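Carbamate kinase (Mycoplasma penetrans, PDB 4AXS) probably transfers a phosphoryl group between ATP and carbamate. Local coordinates at residues Gly32-Gly37 / Asn70-Gly75; Asp38-Gln43 / Gln104-Tyr109; His110-Ile115 / Lys126-Phe131. All blocks are in the same frame, centred on the assembly; numbering follows the deposited sequence.

Overall arrangement
Starting from the N terminus, the chain leaves strand 27-31 into the glycine-rich loop 32-37, which meets the start of helix 71-83 in contact 1. The next residues, 38-43, run into helix 40-46 and reach the long helix 96-121 in contact 2. The loops closed by these two contacts therefore cross, and the contacts touch where Gln73 packs on Gln43 and Leu36 on Ile107. Contact 3 comes after both and closes a short loop, bringing the next turns of helix 96-121 against strand 128-130. Contacts 2 and 3 are joined by a probable Gln43-His110 hydrogen bond, and both border the second subunit.

Contact 1 of 3, residues Gly32-Gly37 / Asn70-Gly75; sequences GGNALG and NGPQVG. With SO4 (sulfate ion), chain B; SO4 (sulfate ion), chain C.
Gln73 reaches from the first turn of helix 71-83 to the loop that follows strand 27-31, where its NE2 donates to Gly33 O over 3.0 Å, nearly straight at 165°. The bend in its chain at chi2 (65°) folds the amide back toward that carbonyl, which lies close to the amide plane. Gly33 O also accepts from Leu36 N, so two donors grip it. This is the tight part: Leu36 CB lies 3.4 Å from Gln73 NE2, and the Pro72 ring edges in beside the same carbonyl, with CG 3.6 Å from Gly33 O. Gly33 has no side chain, which lets the two backbones come near, its CA 4.2 Å from Asn70 N.

Toward solvent the packing thins. Asn34 merely brushes Pro72, OD1 to CG at 3.5 Å, while its ND2 donates to a sulfate. A water accepts from Gln73 NE2 and donates to Leu36 O. A second sulfate sits by Gly33 N, where the modelled bond is doubtfully short, and takes a weak bond from Gly71 N. The sulfates, probably from the crystallisation liquor, are also hydrogen-bonded by Lys232 and Thr252, and beside this glycine-rich loop they may mimic substrate phosphates.

Deeper in the fold, Leu36 and Gln73 pack on Ile107 of helix 96-121 and on Gln43 of helix 40-46, and Asn70 ND2 is hydrogen-bonded to Ser103 of helix 96-121.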
loop_
_atom_site.group_PDB
_atom_site.type_symbol
_atom_site.label_atom_id
_atom_site.label_comp_id
_atom_site.label_asym_id
_atom_site.label_seq_id
_atom_site.Cartn_x
_atom_site.Cartn_y
_atom_site.Cartn_z
ATOM N N GLY A 32 -17.694 -1.973 1.636
ATOM C CA GLY A 32 -17.520 -2.945 2.695
ATOM C C GLY A 32 -16.575 -4.072 2.330
ATOM O O GLY A 32 -16.457 -4.438 1.172
ATOM N N GLY A 33 -15.903 -4.616 3.337
ATOM C CA GLY A 33 -15.059 -5.782 3.176
ATOM C C GLY A 33 -15.783 -7.042 2.713
ATOM O O GLY A 33 -15.186 -7.876 2.022
ATOM N N ASN A 34 -17.058 -7.196 3.078
ATOM C CA ASN A 34 -17.794 -8.382 2.648
ATOM C C ASN A 34 -18.070 -8.332 1.146
ATOM O O ASN A 34 -18.267 -9.362 0.504
ATOM C CB ASN A 34 -19.107 -8.553 3.420
ATOM C CG ASN A 34 -18.923 -8.506 4.930
ATOM O OD1 ASN A 34 -17.919 -8.980 5.473
ATOM N ND2 ASN A 34 -19.907 -7.931 5.618
ATOM N N ALA A 35 -18.079 -7.126 0.588
ATOM C CA ALA A 35 -18.244 -6.951 -0.850
ATOM C C ALA A 35 -16.981 -7.316 -1.653
ATOM O O ALA A 35 -17.019 -7.362 -2.887
ATOM C CB ALA A 35 -18.667 -5.535 -1.157
ATOM N N LEU A 36 -15.866 -7.572 -0.967
ATOM C CA LEU A 36 -14.640 -7.945 -1.674
ATOM C C LEU A 36 -14.393 -9.462 -1.659
ATOM O O LEU A 36 -13.481 -9.963 -2.341
ATOM C CB LEU A 36 -13.424 -7.154 -1.159
ATOM C CG LEU A 36 -13.462 -5.629 -1.392
ATOM C CD1 LEU A 36 -12.479 -4.889 -0.503
ATOM C CD2 LEU A 36 -13.251 -5.243 -2.855
ATOM N N GLY A 37 -15.206 -10.193 -0.898
ATOM C CA GLY A 37 -15.197 -11.641 -0.987
ATOM C C GLY A 37 -14.324 -12.421 -0.019
ATOM O O GLY A 37 -14.024 -11.972 1.085
ATOM N N ASN A 70 -11.984 -4.018 5.378
ATOM C CA ASN A 70 -11.054 -5.135 5.279
ATOM C C ASN A 70 -11.255 -6.236 6.314
ATOM O O ASN A 70 -10.344 -7.017 6.572
ATOM C CB ASN A 70 -9.630 -4.622 5.362
ATOM C CG ASN A 70 -9.208 -4.306 6.783
ATOM O OD1 ASN A 70 -10.050 -4.023 7.652
ATOM N ND2 ASN A 70 -7.893 -4.359 7.035
ATOM N N GLY A 71 -12.450 -6.300 6.899
ATOM C CA GLY A 71 -12.749 -7.293 7.912
ATOM C C GLY A 71 -12.291 -8.680 7.505
ATOM O O GLY A 71 -11.441 -9.282 8.158
ATOM N N PRO A 72 -12.857 -9.207 6.416
ATOM C CA PRO A 72 -12.488 -10.561 6.003
ATOM C C PRO A 72 -11.019 -10.671 5.535
ATOM O O PRO A 72 -10.334 -11.641 5.861
ATOM C CB PRO A 72 -13.448 -10.848 4.834
ATOM C CG PRO A 72 -14.559 -9.853 4.964
ATOM C CD PRO A 72 -13.935 -8.641 5.583
ATOM N N GLN A 73 -10.536 -9.692 4.778
ATOM C CA GLN A 73 -9.226 -9.838 4.147
ATOM C C GLN A 73 -8.122 -9.822 5.176
ATOM O O GLN A 73 -7.166 -10.582 5.061
ATOM C CB GLN A 73 -8.988 -8.757 3.089
ATOM C CG GLN A 73 -10.004 -8.771 1.950
ATOM C CD GLN A 73 -11.435 -8.442 2.407
ATOM O OE1 GLN A 73 -11.650 -7.822 3.461
ATOM N NE2 GLN A 73 -12.412 -8.852 1.607
ATOM N N VAL A 74 -8.250 -8.959 6.183
ATOM C CA VAL A 74 -7.210 -8.849 7.193
ATOM C C VAL A 74 -7.235 -10.085 8.071
ATOM O O VAL A 74 -6.189 -10.620 8.432
ATOM C CB VAL A 74 -7.303 -7.544 8.033
ATOM C CG1 VAL A 74 -8.526 -7.563 8.971
ATOM C CG2 VAL A 74 -6.028 -7.342 8.827
ATOM N N GLY A 75 -8.432 -10.552 8.394
ATOM C CA GLY A 75 -8.588 -11.817 9.084
ATOM C C GLY A 75 -7.960 -12.996 8.352
ATOM O O GLY A 75 -7.301 -13.816 8.971
HETATM S S SO4 B . -16.014 -4.044 6.986
HETATM O O1 SO4 B . -14.923 -4.124 7.959
HETATM O O2 SO4 B . -15.397 -4.079 5.662
HETATM O O3 SO4 B . -16.949 -5.172 7.097
HETATM O O4 SO4 B . -16.812 -2.826 7.192
HETATM S S SO4 C . -21.755 -4.521 4.798
HETATM O O1 SO4 C . -22.989 -3.836 4.428
HETATM O O2 SO4 C . -21.750 -5.819 4.118
HETATM O O3 SO4 C . -20.615 -3.701 4.386
HETATM O O4 SO4 C . -21.697 -4.708 6.252
HETATM O O HOH W 1 -11.307 -11.078 -0.504
#

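Contact 2 of 3, residues Asp38-Gln43 / Gln104-Tyr109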
loop_
_atom_site.group_PDB
_atom_site.type_symbol
_atom_site.label_atom_id
_atom_site.label_comp_id
_atom_site.label_asym_id
_atom_site.label_seq_id
_atom_site.Cartn_x
_atom_site.Cartn_y
_atom_site.Cartn_z
ATOM N N ASP A 38 -13.923 -13.614 -0.450
ATOM C CA ASP A 38 -13.298 -14.609 0.421
ATOM C C ASP A 38 -11.875 -14.973 -0.017
ATOM O O ASP A 38 -11.044 -15.396 0.792
ATOM C CB ASP A 38 -14.141 -15.885 0.404
ATOM C CG ASP A 38 -14.935 -16.083 1.673
ATOM O OD1 ASP A 38 -15.762 -15.202 2.017
ATOM O OD2 ASP A 38 -14.739 -17.140 2.317
ATOM N N ASN A 39 -11.608 -14.835 -1.309
ATOM C CA ASN A 39 -10.329 -15.236 -1.846
ATOM C C ASN A 39 -9.904 -14.251 -2.905
ATOM O O ASN A 39 -10.744 -13.531 -3.450
ATOM C CB ASN A 39 -10.397 -16.665 -2.412
ATOM C CG ASN A 39 -11.493 -16.837 -3.465
ATOM O OD1 ASN A 39 -11.752 -15.944 -4.277
ATOM N ND2 ASN A 39 -12.138 -17.993 -3.452
ATOM N N PRO A 40 -8.595 -14.214 -3.202
ATOM C CA PRO A 40 -8.115 -13.307 -4.245
ATOM C C PRO A 40 -8.904 -13.572 -5.516
ATOM O O PRO A 40 -9.396 -12.644 -6.174
ATOM C CB PRO A 40 -6.653 -13.729 -4.438
ATOM C CG PRO A 40 -6.283 -14.458 -3.184
ATOM C CD PRO A 40 -7.540 -15.108 -2.695
ATOM N N SER A 41 -9.039 -14.857 -5.834
ATOM C CA SER A 41 -9.689 -15.275 -7.064
ATOM C C SER A 41 -10.901 -14.414 -7.319
ATOM O O SER A 41 -10.982 -13.762 -8.361
ATOM C CB SER A 41 -10.095 -16.753 -7.001
ATOM O OG SER A 41 -8.968 -17.626 -6.972
ATOM N N GLN A 42 -11.829 -14.396 -6.355
ATOM C CA GLN A 42 -13.111 -13.708 -6.521
ATOM C C GLN A 42 -13.052 -12.214 -6.186
ATOM O O GLN A 42 -13.825 -11.419 -6.737
ATOM C CB GLN A 42 -14.223 -14.400 -5.724
ATOM C CG GLN A 42 -14.121 -14.258 -4.211
ATOM C CD GLN A 42 -15.307 -14.891 -3.472
ATOM O OE1 GLN A 42 -16.215 -14.191 -3.022
ATOM N NE2 GLN A 42 -15.295 -16.217 -3.343
ATOM N N GLN A 43 -12.136 -11.836 -5.292
ATOM C CA GLN A 43 -11.913 -10.428 -4.983
ATOM C C GLN A 43 -11.573 -9.690 -6.277
ATOM O O GLN A 43 -12.079 -8.588 -6.529
ATOM C CB GLN A 43 -10.797 -10.249 -3.928
ATOM C CG GLN A 43 -10.645 -8.799 -3.413
ATOM C CD GLN A 43 -9.579 -8.632 -2.325
ATOM O OE1 GLN A 43 -8.371 -8.673 -2.597
ATOM N NE2 GLN A 43 -10.024 -8.398 -1.096
ATOM N N GLN A 104 -4.163 -3.856 3.140
ATOM C CA GLN A 104 -4.287 -2.667 2.295
ATOM C C GLN A 104 -3.631 -2.845 0.928
ATOM O O GLN A 104 -4.209 -2.482 -0.096
ATOM C CB GLN A 104 -3.694 -1.436 2.981
ATOM C CG GLN A 104 -4.584 -0.842 4.064
ATOM C CD GLN A 104 -4.036 0.443 4.642
ATOM O OE1 GLN A 104 -3.782 1.403 3.928
ATOM N NE2 GLN A 104 -3.885 0.474 5.947
ATOM N N GLY A 105 -2.426 -3.411 0.912
ATOM C CA GLY A 105 -1.707 -3.592 -0.331
ATOM C C GLY A 105 -2.274 -4.747 -1.125
ATOM O O GLY A 105 -2.180 -4.795 -2.365
ATOM N N TYR A 106 -2.869 -5.694 -0.411
ATOM C CA TYR A 106 -3.547 -6.787 -1.082
ATOM C C TYR A 106 -4.786 -6.218 -1.780
ATOM O O TYR A 106 -4.969 -6.394 -2.986
ATOM C CB TYR A 106 -3.879 -7.892 -0.083
ATOM C CG TYR A 106 -4.914 -8.900 -0.547
ATOM C CD1 TYR A 106 -4.813 -9.504 -1.797
ATOM C CD2 TYR A 106 -5.987 -9.261 0.286
ATOM C CE1 TYR A 106 -5.754 -10.431 -2.219
ATOM C CE2 TYR A 106 -6.922 -10.183 -0.125
ATOM C CZ TYR A 106 -6.802 -10.766 -1.382
ATOM O OH TYR A 106 -7.733 -11.687 -1.806
ATOM N N ILE A 107 -5.601 -5.476 -1.049
ATOM C CA ILE A 107 -6.800 -4.920 -1.651
ATOM C C ILE A 107 -6.509 -3.754 -2.603
ATOM O O ILE A 107 -7.145 -3.624 -3.650
ATOM C CB ILE A 107 -7.825 -4.483 -0.574
ATOM C CG1 ILE A 107 -8.246 -5.685 0.283
ATOM C CG2 ILE A 107 -9.035 -3.833 -1.231
ATOM C CD1 ILE A 107 -8.592 -5.332 1.703
ATOM N N GLY A 108 -5.559 -2.899 -2.239
ATOM C CA GLY A 108 -5.290 -1.724 -3.045
ATOM C C GLY A 108 -4.855 -2.132 -4.438
ATOM O O GLY A 108 -5.151 -1.470 -5.434
ATOM N N TYR A 109 -4.149 -3.248 -4.502
ATOM C CA TYR A 109 -3.735 -3.797 -5.773
ATOM C C TYR A 109 -4.934 -4.112 -6.672
ATOM O O TYR A 109 -4.994 -3.666 -7.830
ATOM C CB TYR A 109 -2.862 -5.030 -5.536
ATOM C CG TYR A 109 -2.746 -5.957 -6.714
ATOM C CD1 TYR A 109 -2.446 -5.476 -7.983
ATOM C CD2 TYR A 109 -2.904 -7.324 -6.550
ATOM C CE1 TYR A 109 -2.323 -6.343 -9.069
ATOM C CE2 TYR A 109 -2.781 -8.192 -7.614
ATOM C CZ TYR A 109 -2.494 -7.702 -8.867
ATOM O OH TYR A 109 -2.386 -8.577 -9.913
#
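Tyr106 and Ile107, from the middle of the long helix 96-121, meet Pro40 and Gln43 of the short helix 40-46 in a buried contact of side-chain packing beside the second subunit. The tyrosine does most of the work. A chi1 of 163° swings the ring away from the backbone N and out from its own helix, driving its OH into the first turn of the other. There the hydroxyl oxygen lies 3.4 Å from Pro40 CG and 3.5 Å from Asn39 C. Pro40 sits at the edge of the ring, near its plane, and its CB is 4.1 Å from Tyr106 CE1. Pro40 N, though close to the hydroxyl, carries no hydrogen to give.

Gln43 approaches from the opposite direction with an extended chain and brings the oxygen end of its amide over one face of the ring, the amide plane tilted 38° from it. The modelled closeness of its OE1 to the ring is doubtful; NE2 lies 3.5 Å from Ile107 CG1. The oxygen has its polar partner in His110 ND1, one turn further along helix 96-121, and the His110 ring also meets that of Tyr106.

Asn39, just before Pro40, is the N-cap of this helix: its OD1 accepts from Gln42 N at 2.6 Å, with an N-H...O angle of 160°. In this amino acid kinase fold the capped helix follows the glycine-rich loop that comes after strand 27-31.

Gln73 and Met76 of helix 71-83 pack on Tyr106 as well. From the second subunit, Met102 touches Tyr106, Leu93 touches Pro40 and Ala92 touches Asn39.

Contact 3 of 3, residues His110-Ile115 / Lys126-Phe131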
loop_
_atom_site.group_PDB
_atom_site.type_symbol
_atom_site.label_atom_id
_atom_site.label_comp_id
_atom_site.label_asym_id
_atom_site.label_seq_id
_atom_site.Cartn_x
_atom_site.Cartn_y
_atom_site.Cartn_z
ATOM N N HIS A 110 -5.891 -4.875 -6.144
ATOM C CA HIS A 110 -7.064 -5.239 -6.940
ATOM C C HIS A 110 -7.890 -4.013 -7.348
ATOM O O HIS A 110 -8.276 -3.868 -8.503
ATOM C CB HIS A 110 -7.924 -6.264 -6.210
ATOM C CG HIS A 110 -7.404 -7.665 -6.301
ATOM N ND1 HIS A 110 -7.515 -8.567 -5.258
ATOM C CD2 HIS A 110 -6.799 -8.328 -7.307
ATOM C CE1 HIS A 110 -6.987 -9.720 -5.623
ATOM N NE2 HIS A 110 -6.540 -9.605 -6.861
ATOM N N MET A 111 -8.132 -3.112 -6.414
ATOM C CA MET A 111 -8.826 -1.881 -6.747
ATOM C C MET A 111 -8.074 -1.027 -7.777
ATOM O O MET A 111 -8.683 -0.537 -8.730
ATOM C CB MET A 111 -9.165 -1.086 -5.475
ATOM C CG MET A 111 -10.085 -1.876 -4.521
ATOM S SD MET A 111 -10.704 -0.961 -3.093
ATOM C CE MET A 111 -11.817 0.173 -3.909
ATOM N N LEU A 112 -6.757 -0.875 -7.603
ATOM C CA LEU A 112 -5.953 -0.035 -8.491
ATOM C C LEU A 112 -6.028 -0.480 -9.944
ATOM O O LEU A 112 -6.159 0.344 -10.847
ATOM C CB LEU A 112 -4.502 -0.020 -8.048
ATOM C CG LEU A 112 -3.740 1.253 -8.394
ATOM C CD1 LEU A 112 -4.515 2.466 -7.886
ATOM C CD2 LEU A 112 -2.345 1.191 -7.779
ATOM N N THR A 113 -5.938 -1.781 -10.185
ATOM C CA THR A 113 -6.124 -2.270 -11.543
ATOM C C THR A 113 -7.532 -1.923 -12.022
ATOM O O THR A 113 -7.715 -1.181 -12.995
ATOM C CB THR A 113 -5.967 -3.796 -11.644
ATOM O OG1 THR A 113 -4.639 -4.179 -11.276
ATOM C CG2 THR A 113 -6.225 -4.255 -13.058
ATOM N N ALA A 114 -8.523 -2.456 -11.306
ATOM C CA ALA A 114 -9.906 -2.438 -11.755
ATOM C C ALA A 114 -10.418 -1.040 -12.072
ATOM O O ALA A 114 -11.066 -0.820 -13.104
ATOM C CB ALA A 114 -10.789 -3.113 -10.739
ATOM N N ILE A 115 -10.129 -0.087 -11.199
ATOM C CA ILE A 115 -10.696 1.240 -11.388
ATOM C C ILE A 115 -9.933 1.983 -12.475
ATOM O O ILE A 115 -10.508 2.777 -13.224
ATOM C CB ILE A 115 -10.733 2.049 -10.083
ATOM C CG1 ILE A 115 -11.179 3.478 -10.365
ATOM C CG2 ILE A 115 -9.354 2.072 -9.441
ATOM C CD1 ILE A 115 -10.997 4.393 -9.193
ATOM N N LYS A 126 -6.862 9.868 -16.161
ATOM C CA LYS A 126 -6.788 10.277 -14.761
ATOM C C LYS A 126 -5.889 9.310 -14.014
ATOM O O LYS A 126 -5.914 8.110 -14.278
ATOM C CB LYS A 126 -8.182 10.246 -14.130
ATOM C CG LYS A 126 -8.662 11.586 -13.636
ATOM C CD LYS A 126 -10.132 11.552 -13.283
ATOM C CE LYS A 126 -10.635 12.963 -12.999
ATOM N NZ LYS A 126 -10.148 13.925 -14.043
ATOM N N ASP A 127 -5.105 9.811 -13.070
ATOM C CA ASP A 127 -4.271 8.904 -12.289
ATOM C C ASP A 127 -5.006 8.352 -11.068
ATOM O O ASP A 127 -5.402 9.117 -10.172
ATOM C CB ASP A 127 -2.960 9.576 -11.877
ATOM C CG ASP A 127 -1.929 9.576 -12.993
ATOM O OD1 ASP A 127 -1.926 8.623 -13.810
ATOM O OD2 ASP A 127 -1.115 10.523 -13.049
ATOM N N VAL A 128 -5.195 7.029 -11.043
ATOM C CA VAL A 128 -5.712 6.364 -9.850
ATOM C C VAL A 128 -4.566 6.048 -8.891
ATOM O O VAL A 128 -3.576 5.438 -9.287
ATOM C CB VAL A 128 -6.491 5.067 -10.162
ATOM C CG1 VAL A 128 -7.288 4.638 -8.945
ATOM C CG2 VAL A 128 -7.437 5.255 -11.334
ATOM N N LEU A 129 -4.715 6.474 -7.636
ATOM C CA LEU A 129 -3.697 6.312 -6.593
ATOM C C LEU A 129 -4.195 5.468 -5.406
ATOM O O LEU A 129 -5.375 5.487 -5.093
ATOM C CB LEU A 129 -3.274 7.688 -6.077
ATOM C CG LEU A 129 -2.147 8.460 -6.773
ATOM C CD1 LEU A 129 -1.960 8.002 -8.206
ATOM C CD2 LEU A 129 -2.406 9.970 -6.701
ATOM N N TYR A 130 -3.293 4.727 -4.758
ATOM C CA TYR A 130 -3.606 4.027 -3.510
ATOM C C TYR A 130 -2.592 4.396 -2.453
ATOM O O TYR A 130 -1.451 3.946 -2.508
ATOM C CB TYR A 130 -3.639 2.492 -3.650
ATOM C CG TYR A 130 -4.236 1.824 -2.420
ATOM C CD1 TYR A 130 -3.487 1.657 -1.249
ATOM C CD2 TYR A 130 -5.564 1.407 -2.411
ATOM C CE1 TYR A 130 -4.038 1.083 -0.120
ATOM C CE2 TYR A 130 -6.137 0.824 -1.289
ATOM C CZ TYR A 130 -5.382 0.669 -0.144
ATOM O OH TYR A 130 -5.970 0.089 0.958
ATOM N N PHE A 131 -3.007 5.212 -1.490
ATOM C CA PHE A 131 -2.147 5.573 -0.375
ATOM C C PHE A 131 -2.283 4.574 0.767
ATOM O O PHE A 131 -3.361 4.384 1.325
ATOM C CB PHE A 131 -2.479 6.968 0.152
ATOM C CG PHE A 131 -2.455 8.031 -0.892
ATOM C CD1 PHE A 131 -3.596 8.338 -1.614
ATOM C CD2 PHE A 131 -1.293 8.738 -1.155
ATOM C CE1 PHE A 131 -3.580 9.321 -2.588
ATOM C CE2 PHE A 131 -1.272 9.729 -2.129
ATOM C CZ PHE A 131 -2.421 10.018 -2.842
#
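Tyr130 OH is hydrogen-bonded to His68 NE2, which ties down the far end of a side chain whose CB rests 4.3 Å from Leu112 CD1. The rest of the contact is apolar, and Leu112 CD1 is its hub. That methyl also lies 3.7 Å from Val128 CG1 and 3.4 Å from Val128 O, with the leucine and valine side chains sliding past each other in opposite directions. One turn on, Ile115 slants across the same valine. Its CG1 branch runs anti to the backbone N (chi1 173°), carrying CD1 to 3.7 Å from Val128 CG1. The position of Ile115 CG2 is doubtful, being too near the carbonyl of Met111.

The 110-115 part of helix 96-121 and strand 128-130 run antiparallel, at 176°, with their axes 8.5 Å apart: the strand turns back along the helix that precedes it, in keeping with an α/β fold.

Strand 128-130 pairs in parallel with strand 205-207, whose Val205 touches Ile115 and Val128, and Tyr130 makes backbone hydrogen bonds to the second subunit. Leu132 of that subunit packs on Leu112 and Tyr130, while helix 48-59 packs on Ile115 through Ala51 and Ile54.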